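Side-chain contacts in 70 kDa protein (PDB 4B2N), which oxidatively cleaves natural rubber in a processive manner, acting as a dioxygenase that carries two c-type haems: residues L273-A278 against V475-Y480; R434-A437 against Q441-A444; I366-D371 against P399-D404; G52-S55 against L61-N64; P155-N160 against G164-L169. One frame throughout, in Å; residues are numbered along the deposited sequence.

Interaction 1 (L273-A278 against V475-Y480)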
# COMPACT_ATOMS: atom_id res chain seq x y z
N LEU A 273 0.51 -17.91 21.87
CA LEU A 273 -0.72 -17.15 22.22
C LEU A 273 -0.39 -15.79 22.89
O LEU A 273 -1.23 -14.96 22.97
CB LEU A 273 -1.52 -17.96 23.25
CG LEU A 273 -2.02 -19.32 22.77
CD1 LEU A 273 -2.72 -20.11 23.87
CD2 LEU A 273 -2.98 -18.95 21.65
N LEU A 274 0.82 -15.59 23.38
CA LEU A 274 1.08 -14.59 24.43
C LEU A 274 1.12 -13.15 23.96
O LEU A 274 0.91 -12.16 24.73
CB LEU A 274 2.42 -14.92 25.10
CG LEU A 274 2.27 -15.78 26.32
CD1 LEU A 274 1.60 -17.03 25.88
CD2 LEU A 274 3.64 -16.12 26.78
N GLU A 275 1.42 -12.97 22.67
CA GLU A 275 1.49 -11.61 22.13
C GLU A 275 0.47 -11.27 21.05
O GLU A 275 0.44 -10.19 20.53
CB GLU A 275 2.91 -11.33 21.63
CG GLU A 275 3.93 -11.39 22.76
CD GLU A 275 5.25 -10.80 22.29
OE1 GLU A 275 5.42 -9.52 22.34
OE2 GLU A 275 6.13 -11.57 21.83
N TYR A 276 -0.35 -12.24 20.71
CA TYR A 276 -1.43 -12.04 19.77
C TYR A 276 -2.72 -11.63 20.47
O TYR A 276 -3.24 -12.40 21.29
CB TYR A 276 -1.67 -13.36 19.09
CG TYR A 276 -2.66 -13.32 17.95
CD1 TYR A 276 -2.53 -12.36 16.91
CD2 TYR A 276 -3.69 -14.26 17.88
CE1 TYR A 276 -3.45 -12.34 15.84
CE2 TYR A 276 -4.62 -14.25 16.85
CZ TYR A 276 -4.50 -13.31 15.82
OH TYR A 276 -5.43 -13.34 14.77
N VAL A 277 -3.27 -10.46 20.11
CA VAL A 277 -4.54 -9.97 20.68
C VAL A 277 -5.59 -10.53 19.71
O VAL A 277 -5.86 -9.91 18.68
CB VAL A 277 -4.54 -8.42 20.79
CG1 VAL A 277 -5.85 -7.87 21.34
CG2 VAL A 277 -3.37 -7.95 21.65
N ALA A 278 -6.14 -11.72 19.97
CA ALA A 278 -6.93 -12.46 18.93
C ALA A 278 -8.27 -11.83 18.57
O ALA A 278 -8.98 -12.31 17.69
CB ALA A 278 -7.15 -13.92 19.31
N VAL A 475 6.83 -14.83 27.73
CA VAL A 475 6.09 -14.51 28.97
C VAL A 475 6.48 -13.10 29.49
O VAL A 475 5.62 -12.24 29.65
CB VAL A 475 6.30 -15.63 30.03
CG1 VAL A 475 5.56 -15.25 31.30
CG2 VAL A 475 5.80 -16.97 29.51
N PRO A 476 7.79 -12.83 29.74
CA PRO A 476 8.12 -11.50 30.22
C PRO A 476 7.85 -10.48 29.15
O PRO A 476 7.59 -9.36 29.49
CB PRO A 476 9.64 -11.52 30.49
CG PRO A 476 10.13 -12.75 29.80
CD PRO A 476 8.97 -13.70 29.82
N ARG A 477 7.89 -10.85 27.87
CA ARG A 477 7.42 -9.85 26.83
C ARG A 477 5.96 -9.45 27.03
O ARG A 477 5.58 -8.21 27.07
CB ARG A 477 7.65 -10.44 25.42
CG ARG A 477 9.17 -10.37 24.99
CD ARG A 477 9.39 -10.94 23.55
NE ARG A 477 8.56 -10.13 22.68
CZ ARG A 477 8.80 -8.91 22.23
NH1 ARG A 477 9.96 -8.29 22.49
NH2 ARG A 477 7.86 -8.28 21.53
N ALA A 478 5.10 -10.46 27.18
CA ALA A 478 3.64 -10.23 27.38
C ALA A 478 3.41 -9.40 28.65
O ALA A 478 2.53 -8.55 28.71
CB ALA A 478 2.90 -11.57 27.45
N ILE A 479 4.21 -9.66 29.69
CA ILE A 479 4.13 -8.86 30.89
C ILE A 479 4.43 -7.39 30.63
O ILE A 479 3.66 -6.47 31.06
CB ILE A 479 5.06 -9.43 31.98
CG1 ILE A 479 4.47 -10.78 32.49
CG2 ILE A 479 5.18 -8.41 33.11
CD1 ILE A 479 5.56 -11.58 33.23
N TYR A 480 5.51 -7.13 29.91
CA TYR A 480 5.81 -5.77 29.49
C TYR A 480 4.66 -5.21 28.63
O TYR A 480 4.21 -4.07 28.87
CB TYR A 480 7.11 -5.67 28.66
CG TYR A 480 7.22 -4.30 28.08
CD1 TYR A 480 7.46 -3.20 28.91
CD2 TYR A 480 7.02 -4.08 26.69
CE1 TYR A 480 7.46 -1.91 28.39
CE2 TYR A 480 7.08 -2.80 26.15
CZ TYR A 480 7.30 -1.73 27.02
OH TYR A 480 7.34 -0.48 26.46

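Interaction 2 (R434-A437 against Q441-A444)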
# COMPACT_ATOMS: atom_id res chain seq x y z
N ARG A 434 -8.02 1.68 13.67
CA ARG A 434 -7.97 0.81 14.85
C ARG A 434 -6.97 -0.35 14.79
O ARG A 434 -6.81 -1.10 15.76
CB ARG A 434 -9.38 0.23 15.12
CG ARG A 434 -10.53 1.19 14.76
CD ARG A 434 -10.79 2.19 15.86
NE ARG A 434 -11.86 3.18 15.63
CZ ARG A 434 -13.14 2.94 15.31
NH1 ARG A 434 -13.59 1.72 15.06
NH2 ARG A 434 -13.98 3.97 15.19
N LEU A 435 -6.33 -0.54 13.66
CA LEU A 435 -5.40 -1.64 13.54
C LEU A 435 -4.44 -1.76 14.76
O LEU A 435 -4.31 -2.83 15.36
CB LEU A 435 -4.60 -1.54 12.24
CG LEU A 435 -3.42 -2.50 12.09
CD1 LEU A 435 -3.86 -3.86 11.61
CD2 LEU A 435 -2.40 -1.86 11.16
N MET A 436 -3.73 -0.70 15.11
CA MET A 436 -2.82 -0.96 16.23
C MET A 436 -3.19 -0.02 17.40
O MET A 436 -2.32 0.49 18.10
CB MET A 436 -1.39 -0.78 15.77
CG MET A 436 -0.88 -1.96 14.93
SD MET A 436 -0.11 -3.24 15.90
CE MET A 436 1.50 -2.55 16.31
N ALA A 437 -4.50 0.22 17.55
CA ALA A 437 -4.98 1.07 18.60
C ALA A 437 -4.61 0.57 20.03
O ALA A 437 -4.40 1.40 20.93
CB ALA A 437 -6.51 1.27 18.47
N GLN A 441 -0.49 -4.31 21.61
CA GLN A 441 0.03 -4.56 20.29
C GLN A 441 1.25 -3.67 19.94
O GLN A 441 2.29 -4.15 19.40
CB GLN A 441 -1.10 -4.33 19.29
CG GLN A 441 -2.22 -5.39 19.36
CD GLN A 441 -3.31 -5.02 18.36
OE1 GLN A 441 -3.91 -3.94 18.48
NE2 GLN A 441 -3.52 -5.83 17.34
N ARG A 442 1.13 -2.37 20.21
CA ARG A 442 2.22 -1.45 19.93
C ARG A 442 3.44 -1.79 20.77
O ARG A 442 4.56 -1.72 20.29
CB ARG A 442 1.77 0.02 20.09
CG ARG A 442 0.79 0.42 19.01
CD ARG A 442 0.44 1.90 19.04
NE ARG A 442 0.15 2.36 20.40
CZ ARG A 442 -1.04 2.32 20.96
NH1 ARG A 442 -2.06 1.83 20.31
NH2 ARG A 442 -1.20 2.75 22.20
N ARG A 443 3.22 -2.22 22.00
CA ARG A 443 4.37 -2.53 22.84
C ARG A 443 5.12 -3.79 22.34
O ARG A 443 6.35 -3.81 22.48
CB ARG A 443 3.98 -2.76 24.29
CG ARG A 443 3.77 -1.46 25.04
CD ARG A 443 3.47 -1.78 26.51
NE ARG A 443 3.29 -0.49 27.19
CZ ARG A 443 3.75 -0.20 28.42
NH1 ARG A 443 4.43 -1.10 29.14
NH2 ARG A 443 3.58 1.05 28.91
N ALA A 444 4.40 -4.78 21.83
CA ALA A 444 5.02 -5.97 21.24
C ALA A 444 5.96 -5.59 20.06
O ALA A 444 7.06 -6.12 19.87
CB ALA A 444 3.95 -6.90 20.70

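Interaction 3 (I366-D371 against P399-D404)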
# COMPACT_ATOMS: atom_id res chain seq x y z
N ILE A 366 -6.81 28.36 -5.38
CA ILE A 366 -7.82 27.86 -4.50
C ILE A 366 -7.12 26.84 -3.62
O ILE A 366 -7.27 26.85 -2.40
CB ILE A 366 -8.95 27.21 -5.31
CG1 ILE A 366 -9.80 28.29 -6.05
CG2 ILE A 366 -9.89 26.46 -4.35
CD1 ILE A 366 -10.44 27.72 -7.31
N TYR A 367 -6.35 25.95 -4.26
CA TYR A 367 -5.65 24.86 -3.54
C TYR A 367 -4.92 25.42 -2.29
O TYR A 367 -5.08 24.92 -1.16
CB TYR A 367 -4.68 24.11 -4.50
CG TYR A 367 -3.91 23.02 -3.73
CD1 TYR A 367 -2.82 23.33 -2.97
CD2 TYR A 367 -4.33 21.70 -3.75
CE1 TYR A 367 -2.16 22.37 -2.21
CE2 TYR A 367 -3.68 20.75 -3.00
CZ TYR A 367 -2.62 21.08 -2.24
OH TYR A 367 -2.00 20.11 -1.50
N HIS A 368 -4.13 26.47 -2.49
CA HIS A 368 -3.26 27.01 -1.45
C HIS A 368 -3.91 28.07 -0.56
O HIS A 368 -3.45 28.35 0.56
CB HIS A 368 -2.04 27.60 -2.13
CG HIS A 368 -1.15 26.58 -2.77
ND1 HIS A 368 -1.32 26.14 -4.06
CD2 HIS A 368 -0.08 25.87 -2.23
CE1 HIS A 368 -0.36 25.22 -4.32
NE2 HIS A 368 0.40 25.07 -3.21
N GLU A 369 -5.04 28.63 -1.00
CA GLU A 369 -5.52 29.79 -0.25
C GLU A 369 -6.94 29.76 0.21
O GLU A 369 -7.28 30.52 1.12
CB GLU A 369 -5.28 31.11 -1.05
CG GLU A 369 -3.80 31.35 -1.38
CD GLU A 369 -3.53 32.61 -2.19
OE1 GLU A 369 -4.38 33.52 -2.19
OE2 GLU A 369 -2.47 32.71 -2.82
N ARG A 370 -7.78 28.92 -0.40
CA ARG A 370 -9.22 28.97 -0.08
C ARG A 370 -9.47 28.26 1.25
O ARG A 370 -9.15 27.08 1.39
CB ARG A 370 -10.07 28.37 -1.20
CG ARG A 370 -11.47 29.00 -1.37
CD ARG A 370 -12.48 28.60 -0.32
NE ARG A 370 -13.82 28.37 -0.89
CZ ARG A 370 -14.87 27.94 -0.18
NH1 ARG A 370 -14.73 27.74 1.13
NH2 ARG A 370 -16.05 27.72 -0.76
N ASP A 371 -10.01 28.97 2.23
CA ASP A 371 -10.30 28.36 3.51
C ASP A 371 -11.60 27.58 3.38
O ASP A 371 -12.63 28.16 3.07
CB ASP A 371 -10.43 29.43 4.59
CG ASP A 371 -10.68 28.85 6.01
OD1 ASP A 371 -11.00 27.61 6.23
OD2 ASP A 371 -10.54 29.67 6.93
N PRO A 399 5.48 26.64 -6.47
CA PRO A 399 6.78 27.20 -6.08
C PRO A 399 6.62 28.59 -5.45
O PRO A 399 7.35 28.96 -4.55
CB PRO A 399 7.51 27.32 -7.42
CG PRO A 399 6.93 26.21 -8.24
CD PRO A 399 5.45 26.27 -7.89
N ARG A 400 5.63 29.33 -5.93
CA ARG A 400 5.38 30.68 -5.38
C ARG A 400 5.01 30.62 -3.90
O ARG A 400 5.57 31.35 -3.10
CB ARG A 400 4.32 31.40 -6.19
CG ARG A 400 4.09 32.84 -5.74
CD ARG A 400 2.88 33.50 -6.40
NE ARG A 400 2.96 33.47 -7.85
CZ ARG A 400 1.99 33.88 -8.67
NH1 ARG A 400 0.84 34.37 -8.20
NH2 ARG A 400 2.16 33.77 -9.98
N HIS A 401 4.11 29.71 -3.52
CA HIS A 401 3.73 29.59 -2.14
C HIS A 401 4.82 28.90 -1.37
O HIS A 401 5.00 29.19 -0.19
CB HIS A 401 2.42 28.86 -2.06
CG HIS A 401 1.28 29.66 -2.60
ND1 HIS A 401 1.01 29.76 -3.93
CD2 HIS A 401 0.33 30.43 -1.96
CE1 HIS A 401 -0.05 30.54 -4.12
NE2 HIS A 401 -0.46 30.97 -2.93
N ALA A 402 5.57 28.00 -2.03
CA ALA A 402 6.67 27.33 -1.32
C ALA A 402 7.76 28.26 -0.83
O ALA A 402 8.39 27.98 0.18
CB ALA A 402 7.27 26.18 -2.12
N ALA A 403 7.98 29.37 -1.56
CA ALA A 403 8.94 30.41 -1.14
C ALA A 403 8.37 31.41 -0.13
O ALA A 403 9.05 32.36 0.21
CB ALA A 403 9.48 31.15 -2.36
N ASP A 404 7.13 31.24 0.31
CA ASP A 404 6.46 32.24 1.19
C ASP A 404 6.26 31.68 2.56
O ASP A 404 5.49 30.73 2.71
CB ASP A 404 5.09 32.57 0.61
CG ASP A 404 4.31 33.61 1.41
OD1 ASP A 404 4.61 33.92 2.61
OD2 ASP A 404 3.38 34.15 0.76

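Interaction 4 (G52-S55 against L61-N64)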
# COMPACT_ATOMS: atom_id res chain seq x y z
N GLY A 52 10.58 21.60 15.41
CA GLY A 52 11.19 22.86 15.04
C GLY A 52 10.87 23.30 13.62
O GLY A 52 10.99 24.52 13.29
N VAL A 53 10.42 22.36 12.77
CA VAL A 53 10.22 22.69 11.34
C VAL A 53 9.20 23.80 11.21
O VAL A 53 9.30 24.66 10.32
CB VAL A 53 9.91 21.41 10.45
CG1 VAL A 53 8.61 20.74 10.86
CG2 VAL A 53 9.89 21.74 8.95
N ASN A 54 8.22 23.84 12.12
CA ASN A 54 7.12 24.79 11.93
C ASN A 54 7.53 26.12 12.57
O ASN A 54 6.89 26.50 13.54
CB ASN A 54 5.83 24.30 12.58
CG ASN A 54 5.33 22.93 11.98
OD1 ASN A 54 4.96 21.98 12.72
ND2 ASN A 54 5.25 22.88 10.68
N SER A 55 8.53 26.80 12.01
CA SER A 55 9.11 28.03 12.64
C SER A 55 8.13 29.20 12.64
O SER A 55 8.30 30.14 13.39
CB SER A 55 10.42 28.42 11.97
OG SER A 55 10.25 28.39 10.55
N LEU A 61 0.38 25.91 6.59
CA LEU A 61 0.61 24.47 6.81
C LEU A 61 1.46 24.19 8.05
O LEU A 61 2.60 24.64 8.15
CB LEU A 61 1.27 23.89 5.56
CG LEU A 61 1.82 22.44 5.65
CD1 LEU A 61 0.70 21.42 5.97
CD2 LEU A 61 2.50 22.06 4.37
N GLN A 62 0.91 23.43 8.98
CA GLN A 62 1.67 23.01 10.19
C GLN A 62 1.87 21.50 10.11
O GLN A 62 0.91 20.76 10.29
CB GLN A 62 0.88 23.34 11.44
CG GLN A 62 0.57 24.83 11.47
CD GLN A 62 1.85 25.63 11.66
OE1 GLN A 62 2.64 25.30 12.52
NE2 GLN A 62 2.06 26.67 10.87
N PHE A 63 3.10 21.04 9.89
CA PHE A 63 3.36 19.59 9.84
C PHE A 63 3.15 18.94 11.19
O PHE A 63 3.47 19.52 12.22
CB PHE A 63 4.79 19.28 9.37
CG PHE A 63 5.12 19.83 8.01
CD1 PHE A 63 4.48 19.31 6.85
CD2 PHE A 63 6.06 20.89 7.86
CE1 PHE A 63 4.81 19.80 5.57
CE2 PHE A 63 6.35 21.43 6.59
CZ PHE A 63 5.74 20.86 5.43
N ASN A 64 2.75 17.69 11.20
CA ASN A 64 2.64 17.01 12.49
C ASN A 64 3.13 15.60 12.47
O ASN A 64 3.12 14.95 13.51
CB ASN A 64 1.24 17.12 13.08
CG ASN A 64 0.23 16.30 12.31
OD1 ASN A 64 0.59 15.44 11.53
ND2 ASN A 64 -1.04 16.56 12.53

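Interaction 5 (P155-N160 against G164-L169)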
# COMPACT_ATOMS: atom_id res chain seq x y z
N PRO A 155 5.52 -27.18 -18.15
CA PRO A 155 5.74 -28.54 -17.71
C PRO A 155 6.94 -29.12 -18.44
O PRO A 155 7.06 -28.96 -19.66
CB PRO A 155 4.44 -29.25 -18.12
CG PRO A 155 3.40 -28.19 -17.85
CD PRO A 155 4.07 -26.93 -18.40
N GLY A 156 7.84 -29.74 -17.69
CA GLY A 156 8.98 -30.38 -18.31
C GLY A 156 10.21 -29.52 -18.36
O GLY A 156 11.36 -30.04 -18.46
N GLU A 157 10.04 -28.21 -18.24
CA GLU A 157 11.21 -27.32 -18.40
C GLU A 157 11.86 -27.19 -17.03
O GLU A 157 11.18 -27.01 -16.02
CB GLU A 157 10.75 -25.86 -18.78
CG GLU A 157 10.20 -25.74 -20.22
CD GLU A 157 9.86 -24.30 -20.63
OE1 GLU A 157 9.55 -23.44 -19.77
OE2 GLU A 157 9.86 -24.02 -21.85
N ASP A 158 13.17 -27.17 -17.01
CA ASP A 158 13.87 -26.86 -15.79
C ASP A 158 14.17 -25.35 -15.85
O ASP A 158 14.93 -24.89 -16.71
CB ASP A 158 15.15 -27.67 -15.73
CG ASP A 158 16.08 -27.26 -14.57
OD1 ASP A 158 15.92 -26.20 -13.95
OD2 ASP A 158 17.05 -27.98 -14.32
N PRO A 159 13.54 -24.59 -14.96
CA PRO A 159 13.73 -23.14 -15.09
C PRO A 159 15.17 -22.69 -14.88
O PRO A 159 15.57 -21.68 -15.42
CB PRO A 159 12.86 -22.57 -13.98
CG PRO A 159 12.69 -23.67 -12.98
CD PRO A 159 12.71 -24.95 -13.78
N ASN A 160 15.98 -23.51 -14.21
CA ASN A 160 17.38 -23.16 -14.05
C ASN A 160 18.27 -23.55 -15.24
O ASN A 160 19.48 -23.32 -15.22
CB ASN A 160 17.90 -23.63 -12.70
CG ASN A 160 17.32 -22.79 -11.60
OD1 ASN A 160 17.67 -21.62 -11.48
ND2 ASN A 160 16.35 -23.35 -10.83
N GLY A 164 14.53 -19.20 -16.42
CA GLY A 164 13.26 -19.00 -15.77
C GLY A 164 12.11 -19.74 -16.41
O GLY A 164 11.08 -19.90 -15.81
N GLY A 165 12.29 -20.17 -17.64
CA GLY A 165 11.22 -20.88 -18.35
C GLY A 165 10.75 -20.05 -19.53
O GLY A 165 11.09 -18.87 -19.63
N SER A 166 9.97 -20.67 -20.43
CA SER A 166 9.38 -19.94 -21.53
C SER A 166 7.95 -19.44 -21.32
O SER A 166 7.44 -18.69 -22.15
CB SER A 166 9.49 -20.78 -22.80
OG SER A 166 8.64 -21.88 -22.64
N GLY A 167 7.33 -19.71 -20.16
CA GLY A 167 6.02 -19.12 -19.86
C GLY A 167 6.23 -17.67 -19.34
O GLY A 167 7.33 -17.33 -18.94
N GLN A 168 5.18 -16.84 -19.43
CA GLN A 168 5.19 -15.48 -18.95
C GLN A 168 4.04 -15.33 -17.96
O GLN A 168 2.88 -15.73 -18.26
CB GLN A 168 5.01 -14.49 -20.15
CG GLN A 168 4.70 -13.01 -19.78
CD GLN A 168 5.99 -12.26 -19.45
OE1 GLN A 168 7.10 -12.87 -19.37
NE2 GLN A 168 5.85 -10.96 -19.10
N LEU A 169 4.32 -14.60 -16.87
CA LEU A 169 3.35 -14.29 -15.88
C LEU A 169 2.93 -12.84 -15.97
O LEU A 169 3.74 -12.01 -16.37
CB LEU A 169 3.94 -14.48 -14.44
CG LEU A 169 4.48 -15.89 -14.12
CD1 LEU A 169 5.49 -15.79 -12.97
CD2 LEU A 169 3.27 -16.79 -13.83

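Interaction 1 (L273-A278 against V475-Y480)
A two-pronged salt bridge between Glu275 and Arg477 ties the loop 273-278, which leads on from helix 253-261, to the side of helix 467-481. Arg477 presents NE and NH2, the side-on edge of its guanidinium, and gives one nitrogen to each carboxylate oxygen. The NE bond to Glu275 OE2 is 2.9 Å long and nearly straight at 173°, and its acceptor lies close to the guanidinium plane. The NH2 bond to Glu275 OE1 has the same length, 2.9 Å, but is more bent (141°). Both oxygens are met on their syn sides. The two flat groups are nevertheless turned by 54° against each other, so the fork is twisted rather than coplanar. A bend at chi3 of Arg477 sets the guanidinium across the end of the extended glutamate. Each partner is held further from outside: Glu275 OE1 by Asn481, Glu275 OE2 by Arg474, and Arg477 NH1 by the carbonyl of Ser447.

Beside this buried pair lies a small apolar patch nearer solvent. Leu274 CD2 approaches Val475 CG2 at 3.6 Å, and Leu274 CB rests 4.1 Å from Ala478 CB. The same methyl of Ala478 lies 3.4 Å from Leu274 O, which brings the loop backbone close to the helix at its alanine. The arrangement is that of a loop docked on a helix flank through a bidentate side-on carboxylate-guanidinium pair.

Interaction 2 (R434-A437 against Q441-A444)
This is a local, largely buried contact in which a type I beta turn, Arg434 to Ala437, folds back on the start of the helix it precedes, helix 439-446. The turn is closed by the bond from Ala437 N to Arg434 O (3.2 Å). It follows Arg432, which binds the first haem c, and the side chain of Leu435 comes within about 6 Å of that haem while packing on Ile252 and Ser256. Met436 carries most of the apolar contact. Its chain leaves beside the backbone N and bends twice (chi2 -90°, chi3 -76°), which curls the thioether over the helix backbone instead of extending past it. Ile255 and Trp495 also touch this side chain.

On the polar side, Arg442 reaches back to the turn. In one of its two modelled conformers NH1 points between the carbonyls of Met436 and Ala437 and donates to Met436 O at 2.6 Å, in the carbonyl plane. Its approach to Ala437 O is very short, and NH2 pairs with Glu439 in the same helix; all three contacts rest on that one conformer, so their detail is tentative. Where Met436 meets Gln441, SD sits 3.7 Å from Gln441 CB and the terminal CE lies 3.6 Å from Gln441 O.

Interaction 3 (I366-D371 against P399-D404)
The imidazole of His368 is sandwiched: the ring of His401 covers one face, and Tyr367 CD1 lies over the centre of the opposite one. The two imidazoles form an offset stack, with centroids 4.6 Å apart and planes only 15° from parallel. Because of the offset, it is the CB of His368 that sits over the middle of the His401 ring, a CH-pi contact of 3.8 Å from His368 CB to the His401 centroid. At the edge of His401 stands Glu369. His401 NE2 donates to Glu369 OE2 over 2.7 Å, almost straight at 169° and within the imidazole plane, and the oxygen receives it on its anti lone pair, away from OE1. The carboxylate is turned 57° from the ring.

These groups join the C-terminal turn of helix 357-369 to the short helix 399-402, which comes soon after the CXXCH haem-attachment motif of Cys390, Cys393 and His394. His368 lies about 7 Å from Cys390, side chain to side chain. Further bonds fix both rings in rotation: His401 ND1 pairs with Ser398 OG. His368 ND1 bonds to Ala364 O and His368 NE2 to the backbone N of Tyr397, consistent with a neutral imidazole protonated on ND1.

Interaction 4 (G52-S55 against L61-N64)
Val53 lays its two methyls against the CD2 corner of the Phe63 ring, CG1 at 3.9 Å and CG2 at 4.1 Å from Phe63 CD2, the two side chains crossing at about a right angle. CG1 is placed there by a chi1 of 63°, which tucks it between the backbone N and the carbonyl carbon. On its other flank the ring is lined by Leu61, whose CG lies over one face, shifted toward the rim.

Asn54 reaches across to the 61-64 segment. Its amide runs alongside the backbone of Phe63 and is inclined by only 22° to the phenyl plane. Asn54 CB lies 3.3 Å from Gln62 OE1. Gln62 is bent at chi2 (-68°), and its NE2 bonds to the carbonyls of Asn56 and Ala59 in the intervening loop. Asn54 is also the centre of an inverse gamma turn, with a weak bond of 2.8 Å from Ser55 N to Val53 O.

Both segments belong to the long loop between helix 27-32 and helix 88-104, whose ends are joined by the disulfide Cys32-Cys88. Asn64 bonds to Ala418 and to Val420 at strand 420-422, while the side chain of Leu61 lies about 6 Å from that of Cys393, which is covalently bound to the second haem c.

Interaction 5 (P155-N160 against G164-L169)
Glu157 OE1 is gripped by two backbone amides, that of Ser166 across the contact and that of Leu154 just upstream. The bond from Ser166 N to Glu157 OE1 is 2.9 Å and close to straight (168°). The other oxygen, Glu157 OE2, takes the hydroxyl of the same serine, Ser166 OG to Glu157 OE2 being 2.6 Å, on the syn lone pair. Ser166 thus meets both carboxylate oxygens, one with its amide and one with its side chain; a chi1 of 69° swings OG round to the acid. Gly165 passes close by, its CA 3.4 Å from Glu157 OE1.

Farther along, Gly164 N donates to Pro159 O at 2.9 Å, closing a loop over the four residues 160-163, and Pro159 CB packs 3.7 Å from Gly164 O. Within 155-160 an Asx turn shapes the chain: Asp158 OD1 accepts from Asn160 N (2.7 Å). All of this lies in the connection of a two-stranded antiparallel hairpin, strand 151-152 pairing with strand 167-168, well away from the haem sites.

With three neutral donors converging on one carboxylate, the geometry is consistent with an ionised Glu157 whose negative charge is stabilised by two backbone amides and a hydroxyl.

How the interactions relate
Interactions 1 and 2 adjoin, with centres 12 Å apart; they involve helices 439-446 and 467-481, which follow each other in the chain and touch. Arg477 NH2 probably bonds to Ala444 O (2.8 Å), and Val277 CG2 touches Gln441 CG (3.6 Å). Interaction 2 lies nearest the first haem c and is nested along the chain within the loop that interaction 1 closes. Interactions 3 and 4 form a second neighbourhood, their centres 16 Å apart and their nearest atoms about 8 Å, both beside the attachment site of the second haem c. Interaction 5 stands apart, with its centre 54 Å from those of interactions 3 and 4, on the opposite side of the chain's centre.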